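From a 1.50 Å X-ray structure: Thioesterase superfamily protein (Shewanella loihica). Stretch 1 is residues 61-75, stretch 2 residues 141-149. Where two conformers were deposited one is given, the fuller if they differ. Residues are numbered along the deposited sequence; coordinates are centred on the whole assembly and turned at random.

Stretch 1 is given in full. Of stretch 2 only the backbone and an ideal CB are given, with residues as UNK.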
ATOM      1  N   LEU A  61       2.486  -4.125   3.974  1.00  5.17           N
ATOM      2  CA  LEU A  61       1.733  -4.252   5.217  1.00  9.10           C
ATOM      3  C   LEU A  61       1.482  -2.876   5.809  1.00 13.55           C
ATOM      4  O   LEU A  61       0.358  -2.537   6.169  1.00  9.87           O
ATOM      5  CB  LEU A  61       2.475  -5.145   6.233  1.00  7.04           C
ATOM      6  CG  LEU A  61       1.713  -5.275   7.561  1.00  2.45           C
ATOM      7  CD1 LEU A  61       0.324  -5.866   7.363  1.00 13.87           C
ATOM      8  CD2 LEU A  61       2.513  -6.122   8.529  1.00  4.12           C
ATOM      9  N   ILE A  62       2.517  -2.059   5.906  1.00 11.31           N
ATOM     10  CA  ILE A  62       2.378  -0.678   6.407  1.00 11.73           C
ATOM     11  C   ILE A  62       1.394   0.082   5.555  1.00 15.53           C
ATOM     12  O   ILE A  62       0.420   0.669   6.033  1.00 12.39           O
ATOM     13  CB  ILE A  62       3.785  -0.042   6.471  1.00  5.15           C
ATOM     14  CG1 ILE A  62       4.674  -0.803   7.438  1.00  6.41           C
ATOM     15  CG2 ILE A  62       3.733   1.437   6.791  1.00 17.23           C
ATOM     16  CD1 ILE A  62       5.959  -0.147   7.877  1.00 11.91           C
ATOM     17  N   ALA A  63       1.540   0.088   4.236  1.00  9.95           N
ATOM     18  CA  ALA A  63       0.561   0.762   3.398  1.00 10.96           C
ATOM     19  C   ALA A  63      -0.838   0.174   3.567  1.00  7.13           C
ATOM     20  O   ALA A  63      -1.806   0.939   3.415  1.00 17.86           O
ATOM     21  CB  ALA A  63       0.951   0.695   1.925  1.00  8.87           C
ATOM     22  N   SER A  64      -0.915  -1.112   3.861  1.00 12.18           N
ATOM     23  CA  SER A  64      -2.188  -1.800   4.030  1.00 12.10           C
ATOM     24  C   SER A  64      -2.906  -1.270   5.279  1.00 10.04           C
ATOM     25  O   SER A  64      -4.117  -1.034   5.165  1.00 13.68           O
ATOM     26  CB  SER A  64      -2.080  -3.314   4.157  1.00 13.65           C
ATOM     27  OG  SER A  64      -1.415  -3.934   3.078  1.00 14.06           O
ATOM     28  N   LEU A  65      -2.161  -1.120   6.369  1.00  5.09           N
ATOM     29  CA  LEU A  65      -2.760  -0.676   7.656  1.00  2.23           C
ATOM     30  C   LEU A  65      -3.146   0.777   7.592  1.00  6.65           C
ATOM     31  O   LEU A  65      -4.116   1.261   8.228  1.00 13.11           O
ATOM     32  CB  LEU A  65      -1.786  -0.962   8.796  1.00  2.84           C
ATOM     33  CG  LEU A  65      -1.376  -2.435   8.988  1.00  7.61           C
ATOM     34  CD1 LEU A  65      -0.179  -2.549   9.908  1.00 10.63           C
ATOM     35  CD2 LEU A  65      -2.552  -3.239   9.525  1.00 11.59           C
ATOM     36  N   ILE A  66      -2.462   1.617   6.833  1.00  8.34           N
ATOM     37  CA  ILE A  66      -2.914   3.007   6.726  1.00 12.15           C
ATOM     38  C   ILE A  66      -4.255   3.105   6.004  1.00 17.16           C
ATOM     39  O   ILE A  66      -5.162   3.857   6.382  1.00 10.59           O
ATOM     40  CB  ILE A  66      -1.856   3.860   6.011  1.00  9.93           C
ATOM     41  CG1 ILE A  66      -0.680   4.247   6.914  1.00 11.68           C
ATOM     42  CG2 ILE A  66      -2.504   5.062   5.369  1.00  9.16           C
ATOM     43  CD1 ILE A  66       0.577   4.531   6.118  1.00 16.66           C
ATOM     44  N   ASP A  67      -4.379   2.314   4.945  1.00 14.05           N
ATOM     45  CA  ASP A  67      -5.594   2.237   4.145  1.00 10.06           C
ATOM     46  C   ASP A  67      -6.802   1.843   4.977  1.00 14.69           C
ATOM     47  O   ASP A  67      -7.862   2.456   4.910  1.00 13.64           O
ATOM     48  CB  ASP A  67      -5.380   1.216   3.034  1.00  7.29           C
ATOM     49  CG  ASP A  67      -6.519   1.019   2.067  1.00 16.37           C
ATOM     50  OD1 ASP A  67      -7.575   1.655   2.215  1.00 41.05           O
ATOM     51  OD2 ASP A  67      -6.322   0.208   1.127  1.00 22.03           O
ATOM     52  N   CYS A  68      -6.656   0.768   5.763  1.00 11.99           N
ATOM     53  CA  CYS A  68      -7.882   0.337   6.460  1.00 12.87           C
ATOM     54  C   CYS A  68      -8.091   1.241   7.662  1.00 13.27           C
ATOM     55  O   CYS A  68      -9.228   1.482   8.078  1.00 11.59           O
ATOM     56  CB  CYS A  68      -7.810  -1.147   6.807  1.00 14.20           C
ATOM     57  SG  CYS A  68      -7.797  -2.273   5.380  1.00 15.38           S
ATOM     58  N   HIS A  69      -7.021   1.770   8.257  1.00 11.94           N
ATOM     59  CA  HIS A  69      -7.292   2.681   9.387  1.00 13.37           C
ATOM     60  C   HIS A  69      -7.932   3.960   8.873  1.00 17.63           C
ATOM     61  O   HIS A  69      -8.804   4.541   9.521  1.00 13.13           O
ATOM     62  CB  HIS A  69      -6.004   2.958  10.151  1.00 15.11           C
ATOM     63  CG  HIS A  69      -6.160   3.957  11.267  1.00 11.13           C
ATOM     64  ND1 HIS A  69      -6.938   3.703  12.383  1.00 11.98           N
ATOM     65  CD2 HIS A  69      -5.642   5.185  11.436  1.00  5.66           C
ATOM     66  CE1 HIS A  69      -6.875   4.759  13.182  1.00  7.76           C
ATOM     67  NE2 HIS A  69      -6.097   5.679  12.643  1.00  7.78           N
ATOM     68  N   GLY A  70      -7.496   4.407   7.698  1.00 11.24           N
ATOM     69  CA  GLY A  70      -7.913   5.660   7.091  1.00  7.83           C
ATOM     70  C   GLY A  70      -9.356   5.626   6.631  1.00 11.83           C
ATOM     71  O   GLY A  70     -10.120   6.595   6.679  1.00 10.66           O
ATOM     72  N   THR A  71      -9.738   4.441   6.150  1.00 13.54           N
ATOM     73  CA  THR A  71     -11.103   4.199   5.715  0.50  9.13           C
ATOM     74  C   THR A  71     -11.967   4.042   6.965  1.00  8.03           C
ATOM     75  O   THR A  71     -13.057   4.593   7.015  1.00 30.06           O
ATOM     76  CB  THR A  71     -11.226   2.963   4.818  0.50 14.89           C
ATOM     77  OG1 THR A  71     -10.639   3.234   3.538  0.50 18.04           O
ATOM     78  CG2 THR A  71     -12.691   2.638   4.567  0.50 24.21           C
ATOM     79  N   GLY A  72     -11.425   3.285   7.923  1.00  5.19           N
ATOM     80  CA  GLY A  72     -12.131   3.140   9.198  1.00 12.31           C
ATOM     81  C   GLY A  72     -12.399   4.538   9.750  1.00 19.31           C
ATOM     82  O   GLY A  72     -13.535   4.917  10.052  1.00 21.00           O
ATOM     83  N   SER A  73     -11.326   5.315   9.857  1.00 19.07           N
ATOM     84  CA  SER A  73     -11.421   6.695  10.299  1.00 21.61           C
ATOM     85  C   SER A  73     -12.462   7.477   9.502  1.00 23.49           C
ATOM     86  O   SER A  73     -13.217   8.255  10.087  1.00 15.00           O
ATOM     87  CB  SER A  73     -10.085   7.430  10.162  1.00 14.96           C
ATOM     88  OG  SER A  73      -9.042   6.765  10.837  1.00 24.02           O
ATOM     89  N   ALA A  74     -12.482   7.278   8.183  1.00 16.71           N
ATOM     90  CA  ALA A  74     -13.425   7.984   7.326  1.00  8.41           C
ATOM     91  C   ALA A  74     -14.865   7.680   7.696  1.00  7.75           C
ATOM     92  O   ALA A  74     -15.676   8.584   7.922  1.00 14.13           O
ATOM     93  CB  ALA A  74     -13.134   7.605   5.863  1.00 11.85           C
ATOM     94  N   SER A  75     -15.221   6.404   7.771  1.00  9.76           N
ATOM     95  CA  SER A  75     -16.602   6.019   8.040  0.50  4.98           C
ATOM     96  C   SER A  75     -17.062   6.573   9.387  1.00  8.25           C
ATOM     97  O   SER A  75     -18.176   7.069   9.502  1.00 15.38           O
ATOM     98  CB  SER A  75     -16.767   4.502   8.021  0.50  7.91           C
ATOM     99  OG  SER A  75     -17.034   4.043   6.704  0.50 23.45           O
ATOM    100  N   UNK A 141       7.229   6.439  11.294  1.00  4.62           N
ATOM    101  CA  UNK A 141       7.856   5.699  10.194  1.00  5.11           C
ATOM    102  C   UNK A 141       7.227   6.043   8.866  1.00  8.74           C
ATOM    103  O   UNK A 141       7.846   5.991   7.796  1.00 12.01           O
ATOM    104  CB  UNK A 141       7.758   4.191  10.435  1.00  5.11           C
ATOM    105  N   UNK A 142       5.951   6.434   8.836  1.00 14.01           N
ATOM    106  CA  UNK A 142       5.355   6.784   7.552  1.00 13.23           C
ATOM    107  C   UNK A 142       4.127   7.666   7.737  1.00 11.19           C
ATOM    108  O   UNK A 142       3.288   7.434   8.618  1.00 24.39           O
ATOM    109  CB  UNK A 142       4.982   5.519   6.776  1.00 13.23           C
ATOM    110  N   UNK A 143       4.027   8.692   6.928  1.00 10.88           N
ATOM    111  CA  UNK A 143       2.937   9.637   6.807  1.00 17.91           C
ATOM    112  C   UNK A 143       2.091   9.267   5.587  1.00 15.54           C
ATOM    113  O   UNK A 143       2.657   9.254   4.496  1.00 16.33           O
ATOM    114  CB  UNK A 143       3.466  11.069   6.699  1.00 17.91           C
ATOM    115  N   UNK A 144       0.807   9.003   5.724  1.00 17.18           N
ATOM    116  CA  UNK A 144      -0.119   8.775   4.631  1.00 17.57           C
ATOM    117  C   UNK A 144      -1.170   9.878   4.531  1.00 14.04           C
ATOM    118  O   UNK A 144      -1.605  10.418   5.552  1.00 20.13           O
ATOM    119  CB  UNK A 144      -0.801   7.416   4.801  1.00 17.57           C
ATOM    120  N   UNK A 145      -1.563  10.231   3.327  1.00 11.28           N
ATOM    121  CA  UNK A 145      -2.618  11.151   2.957  1.00 10.25           C
ATOM    122  C   UNK A 145      -3.678  10.411   2.145  1.00 14.24           C
ATOM    123  O   UNK A 145      -3.494   9.806   1.105  1.00  5.93           O
ATOM    124  CB  UNK A 145      -2.054  12.335   2.169  1.00 10.25           C
ATOM    125  N   UNK A 146      -4.905  10.480   2.623  1.00  3.54           N
ATOM    126  CA  UNK A 146      -6.008   9.750   2.086  1.00  6.31           C
ATOM    127  C   UNK A 146      -7.196  10.652   1.754  1.00 16.71           C
ATOM    128  O   UNK A 146      -7.506  11.559   2.521  1.00 19.44           O
ATOM    129  CB  UNK A 146      -6.427   8.659   3.073  1.00  6.31           C
ATOM    130  N   UNK A 147      -7.805  10.381   0.623  1.00 13.50           N
ATOM    131  CA  UNK A 147      -9.069  10.849   0.127  1.00 12.51           C
ATOM    132  C   UNK A 147      -9.971   9.614   0.029  1.00 15.12           C
ATOM    133  O   UNK A 147      -9.743   8.799  -0.871  1.00 13.93           O
ATOM    134  CB  UNK A 147      -8.920  11.571  -1.214  1.00 12.51           C
ATOM    135  N   UNK A 148     -10.913   9.510   0.953  1.00  6.98           N
ATOM    136  CA  UNK A 148     -11.867   8.433   0.968  1.00  7.50           C
ATOM    137  C   UNK A 148     -13.257   8.955   0.620  1.00 10.16           C
ATOM    138  O   UNK A 148     -13.723  10.022   1.021  1.00 26.38           O
ATOM    139  CB  UNK A 148     -11.871   7.742   2.333  1.00  7.50           C
ATOM    140  N   UNK A 149     -13.934   8.175  -0.200  1.00  8.34           N
ATOM    141  CA  UNK A 149     -15.259   8.473  -0.697  1.00  7.48           C
ATOM    142  C   UNK A 149     -16.216   7.344  -0.362  1.00  7.39           C
ATOM    143  O   UNK A 149     -15.816   6.217  -0.089  1.00  9.37           O
ATOM    144  CB  UNK A 149     -15.225   8.718  -2.207  1.00  7.48           C
TER

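Stretch 1 is one continuous helix, held by regular backbone hydrogen bonds from N of residue i+4 to O of residue i. Residues 142-149 of stretch 2 form a strand that crosses it at 52°, with the axes 8.8 Å apart at their closest. Ile-62, Ile-66, Gly-70 and Ala-74, spaced four apart, line the helix face that meets the strand. No hydrogen bond joins the two stretches; the contacts are packing contacts.

Position 141 precedes the strand. Its CB points toward the helix, but the nearest atom there, Ile-62 CD1, is 5.3 Å from the ideal CB. The space is loose, and many small or medium side chains would suit it. The residue is Cys-141, with chi1 in m. Its side chain stays beyond contact distance of stretch 1.

Position 142 has extended backbone angles and a CB directed at the helix. The ideal CB lies 4.3 Å from Ile-62 CG2 and 4.6 Å from Ile-66 CD1. Stretch 1 offers only hydrocarbon here, so a small apolar side chain is the simplest fit. The residue is Ala-142. Its CB packs against Ile-62 CG2 at 4.3 Å.

Position 143 points away. Stretch 1 sets no limit, and polar or long side chains are all possible. The residue is Arg-143; its CB points away and its side chain makes no contact with stretch 1.

Position 144 is the most restrictive. Its CB would point toward the helix, but the ideal CB falls 3.0 Å from Ile-66 CG2, which is a clash. The phi/psi pair of -114/144 is ordinary for a strand and does not itself require glycine. The steric limit does favour it. The residue is Gly-144, and its CA sits 4.5 Å from Ile-66 CG2. The bare backbone leaves room for the isoleucine.

Position 145 points away, with nothing of the helix within 5.5 Å of its ideal CB. Many side chains would do. The residue is His-145.

Position 146 points toward Gly-70, whose CA is 5.2 Å from the ideal CB. The absent side chain on the helix leaves a gap that a longer, flexible apolar chain could fill; leucine or methionine would be reasonable. The residue is Met-146, present as selenomethionine. It has more area covered by the other stretch than any other residue of stretch 2. Chi1 and chi2 are both t, so the chain reaches out, and SE comes 3.2 Å from Gly-70 C. An ideal CB on Gly-70 would lie 2.6 Å from that SE, a clash. The chain then turns at chi3 (m), placing CE 3.8 Å from Asp-67 O.

Position 147 leaves the helix out of reach, and stretch 1 gives no preference. The residue is Val-147.

Position 148 points toward the helix again. Its ideal CB is 3.8 Å from Ala-74 CB and 4.8 Å from both Gly-70 O and Thr-71 OG1. Alanine suits this close approach, and serine might also be considered. The residue is Ala-148, whose CB meets Ala-74 CB at 3.8 Å, methyl to methyl.

Position 149 points away and is unconstrained by stretch 1. The residue is Val-149.

Stretch 2, residues 141-149: CARGHMVAV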
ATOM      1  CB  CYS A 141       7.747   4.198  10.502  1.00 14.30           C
ATOM      2  SG  CYS A 141       8.648   3.628  11.952  1.00 19.40           S
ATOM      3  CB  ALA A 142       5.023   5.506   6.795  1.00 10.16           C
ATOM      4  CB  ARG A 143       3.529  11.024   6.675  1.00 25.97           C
ATOM      5  CG  ARG A 143       2.801  12.246   7.143  1.00 32.38           C
ATOM      6  CD  ARG A 143       2.293  12.199   8.558  1.00 38.48           C
ATOM      7  NE  ARG A 143       2.379  13.562   9.109  1.00 41.42           N
ATOM      8  CZ  ARG A 143       2.428  13.829  10.403  1.00 37.17           C
ATOM      9  NH1 ARG A 143       2.393  12.867  11.320  1.00 19.12           N
ATOM     10  NH2 ARG A 143       2.504  15.092  10.813  1.00 35.22           N
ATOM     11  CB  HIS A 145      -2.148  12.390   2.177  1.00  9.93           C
ATOM     12  CG  HIS A 145      -3.313  13.222   1.698  1.00 20.63           C
ATOM     13  ND1 HIS A 145      -3.925  14.151   2.509  1.00 23.72           N
ATOM     14  CD2 HIS A 145      -3.993  13.270   0.528  1.00 19.10           C
ATOM     15  CE1 HIS A 145      -4.907  14.737   1.863  1.00 20.20           C
ATOM     16  NE2 HIS A 145      -4.979  14.218   0.649  1.00 23.32           N
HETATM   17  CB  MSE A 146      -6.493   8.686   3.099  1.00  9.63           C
HETATM   18  CG  MSE A 146      -7.873   8.184   2.720  1.00 13.37           C
HETATM   19 SE   MSE A 146      -8.410   6.659   3.765  0.75 25.42          SE
HETATM   20  CE  MSE A 146      -7.318   5.495   2.670  1.00 16.08           C
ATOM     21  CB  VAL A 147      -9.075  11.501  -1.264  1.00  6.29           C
ATOM     22  CG1 VAL A 147     -10.531  11.590  -1.719  1.00 24.62           C
ATOM     23  CG2 VAL A 147      -8.388  12.853  -1.249  1.00 12.37           C
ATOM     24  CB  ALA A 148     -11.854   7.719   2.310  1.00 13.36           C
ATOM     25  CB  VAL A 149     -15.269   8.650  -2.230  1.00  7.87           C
ATOM     26  CG1 VAL A 149     -14.332   9.774  -2.633  1.00 12.73           C
ATOM     27  CG2 VAL A 149     -14.916   7.289  -2.809  1.00 13.58           C
TER
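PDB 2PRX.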